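Local structure of periplasmic binding protein/LacI transcriptional regulator (Alkaliphilus metalliredigens, 3CTP) at residues A[87-92]-A[296-301]. The protein binds beta-D-xylulofuranose between its two lobes and is probably a DNA-binding transcriptional repressor of the LacI family. Residues are numbered along the deposited sequence; the frame is centred on the assembly and turned at random.
Sequences KNKGYT and LLIKII
Lys89 and Ile298 bring the backbones closest, their CA atoms 8.1 Å apart, where the end of helix 73-88 and the turn after it face the last turns of helix 286-302. The first helix closes in a Schellman motif: Gly90 takes a positive phi of 93°, which glycine accommodates readily, and its N bonds to Lys87 O at 2.9 Å. The turn sends the chain on through Tyr91 into strand 92-97, and the contact with the helix is made by side chains alone. Ile298 bridges Lys89 and Tyr91. Its CG1 lies against the aliphatic stem of Lys89, with CG at 4.0 Å, while CD1 lies obliquely against the Tyr91 ring. With CG beside its own backbone N (chi1 -69°), Tyr91 extends toward the helix as the two isoleucines reach out from the other direction. Its phenol end reaches Ile301, whose CG2 lies 3.7 Å from Tyr91 OH and whose CD1 is 4.2 Å from Tyr91 CZ. Lys89 CB meets the tyrosine ring in plane at its edge. The Lys89 chain bends at chi2 (-80°) and chi4, and its NZ forms a salt bridge with Glu295, about one turn before Ile298, adding a charged link to the same helix. Tyr91 is buried, also packing on Ile63 of strand 62-67 and on Ala118, with Lys61 in a cation-pi contact. In this periplasmic-binding-protein-like fold, the contact thus joins the turn between helix 73-88 and strand 92-97 to helix 286-302, beside strand 92-97, outermost in this chain's mixed sheet, where Thr92 pairs with strand 62-67 and packs on Tyr108 of the second subunit.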
loop_
_atom_site.group_PDB
_atom_site.type_symbol
_atom_site.label_atom_id
_atom_site.label_comp_id
_atom_site.label_asym_id
_atom_site.label_seq_id
_atom_site.Cartn_x
_atom_site.Cartn_y
_atom_site.Cartn_z
ATOM N N LYS A 87 5.796 -16.382 11.027
ATOM C CA LYS A 87 5.305 -17.721 10.710
ATOM C C LYS A 87 6.397 -18.779 10.935
ATOM O O LYS A 87 6.102 -19.875 11.449
ATOM C CB LYS A 87 4.787 -17.747 9.275
ATOM C CG LYS A 87 4.297 -19.134 8.847
ATOM C CD LYS A 87 3.522 -19.049 7.527
ATOM C CE LYS A 87 4.477 -18.830 6.377
ATOM N NZ LYS A 87 3.735 -18.608 5.089
ATOM N N ASN A 88 7.634 -18.483 10.554
ATOM C CA ASN A 88 8.727 -19.439 10.795
ATOM C C ASN A 88 8.850 -19.804 12.278
ATOM O O ASN A 88 9.304 -20.910 12.621
ATOM C CB ASN A 88 10.063 -18.855 10.338
ATOM C CG ASN A 88 10.134 -18.654 8.846
ATOM O OD1 ASN A 88 9.219 -19.022 8.115
ATOM N ND2 ASN A 88 11.232 -18.068 8.381
ATOM N N LYS A 89 8.496 -18.866 13.159
ATOM C CA LYS A 89 8.610 -19.071 14.603
ATOM C C LYS A 89 7.325 -19.600 15.210
ATOM O O LYS A 89 7.272 -19.808 16.437
ATOM C CB LYS A 89 8.963 -17.745 15.311
ATOM C CG LYS A 89 10.326 -17.169 14.936
ATOM C CD LYS A 89 11.438 -17.887 15.713
ATOM C CE LYS A 89 12.830 -17.496 15.228
ATOM N NZ LYS A 89 13.040 -16.026 15.126
ATOM N N GLY A 90 6.286 -19.770 14.380
ATOM C CA GLY A 90 5.002 -20.286 14.827
ATOM C C GLY A 90 3.945 -19.266 15.236
ATOM O O GLY A 90 2.982 -19.640 15.913
ATOM N N TYR A 91 4.077 -18.014 14.775
ATOM C CA TYR A 91 3.134 -16.950 15.153
ATOM C C TYR A 91 2.385 -16.397 13.945
ATOM O O TYR A 91 2.936 -16.325 12.833
ATOM C CB TYR A 91 3.886 -15.781 15.810
ATOM C CG TYR A 91 4.448 -16.141 17.157
ATOM C CD1 TYR A 91 3.743 -15.858 18.314
ATOM C CD2 TYR A 91 5.672 -16.804 17.264
ATOM C CE1 TYR A 91 4.256 -16.185 19.556
ATOM C CE2 TYR A 91 6.174 -17.158 18.487
ATOM C CZ TYR A 91 5.470 -16.861 19.635
ATOM O OH TYR A 91 6.009 -17.229 20.860
ATOM N N THR A 92 1.129 -16.010 14.176
ATOM C CA THR A 92 0.392 -15.201 13.202
ATOM C C THR A 92 0.465 -13.727 13.620
ATOM O O THR A 92 0.937 -13.422 14.708
ATOM C CB THR A 92 -1.047 -15.642 13.141
ATOM O OG1 THR A 92 -1.535 -15.840 14.467
ATOM C CG2 THR A 92 -1.116 -17.006 12.447
ATOM N N LEU A 296 14.356 -10.880 17.994
ATOM C CA LEU A 296 14.484 -10.234 19.305
ATOM C C LEU A 296 13.166 -10.323 20.077
ATOM O O LEU A 296 13.156 -10.571 21.290
ATOM C CB LEU A 296 14.906 -8.778 19.143
ATOM C CG LEU A 296 16.290 -8.608 18.536
ATOM C CD1 LEU A 296 16.573 -7.135 18.228
ATOM C CD2 LEU A 296 17.360 -9.158 19.519
ATOM N N LEU A 297 12.041 -10.111 19.399
ATOM C CA LEU A 297 10.770 -10.223 20.123
ATOM C C LEU A 297 10.611 -11.630 20.706
ATOM O O LEU A 297 10.157 -11.802 21.850
ATOM C CB LEU A 297 9.583 -9.870 19.185
ATOM C CG LEU A 297 8.211 -9.882 19.867
ATOM C CD1 LEU A 297 8.160 -8.841 20.974
ATOM C CD2 LEU A 297 7.113 -9.635 18.809
ATOM N N ILE A 298 11.002 -12.647 19.948
ATOM C CA ILE A 298 10.867 -14.014 20.449
ATOM C C ILE A 298 11.791 -14.250 21.665
ATOM O O ILE A 298 11.436 -14.965 22.609
ATOM C CB ILE A 298 11.171 -15.029 19.349
ATOM C CG1 ILE A 298 10.053 -15.086 18.313
ATOM C CG2 ILE A 298 11.460 -16.419 19.948
ATOM C CD1 ILE A 298 8.720 -15.312 18.893
ATOM N N LYS A 299 12.969 -13.634 21.661
ATOM C CA LYS A 299 13.816 -13.717 22.879
ATOM C C LYS A 299 13.107 -13.153 24.095
ATOM O O LYS A 299 13.134 -13.757 25.191
ATOM C CB LYS A 299 15.150 -12.968 22.691
ATOM C CG LYS A 299 16.099 -13.660 21.779
ATOM C CD LYS A 299 17.444 -12.923 21.789
ATOM C CE LYS A 299 18.227 -13.240 20.548
ATOM N NZ LYS A 299 18.665 -14.643 20.573
ATOM N N ILE A 300 12.481 -11.993 23.936
ATOM C CA ILE A 300 11.781 -11.378 25.049
ATOM C C ILE A 300 10.606 -12.281 25.451
ATOM O O ILE A 300 10.394 -12.539 26.634
ATOM C CB ILE A 300 11.272 -9.946 24.755
ATOM C CG1 ILE A 300 12.400 -9.004 24.295
ATOM C CG2 ILE A 300 10.573 -9.350 25.988
ATOM C CD1 ILE A 300 13.471 -8.808 25.333
ATOM N N ILE A 301 9.848 -12.773 24.466
ATOM C CA ILE A 301 8.718 -13.641 24.795
ATOM C C ILE A 301 9.152 -14.847 25.609
ATOM O O ILE A 301 8.466 -15.253 26.565
ATOM C CB ILE A 301 7.993 -14.117 23.508
ATOM C CG1 ILE A 301 7.259 -12.942 22.855
ATOM C CG2 ILE A 301 7.063 -15.325 23.822
ATOM C CD1 ILE A 301 6.739 -13.290 21.437
#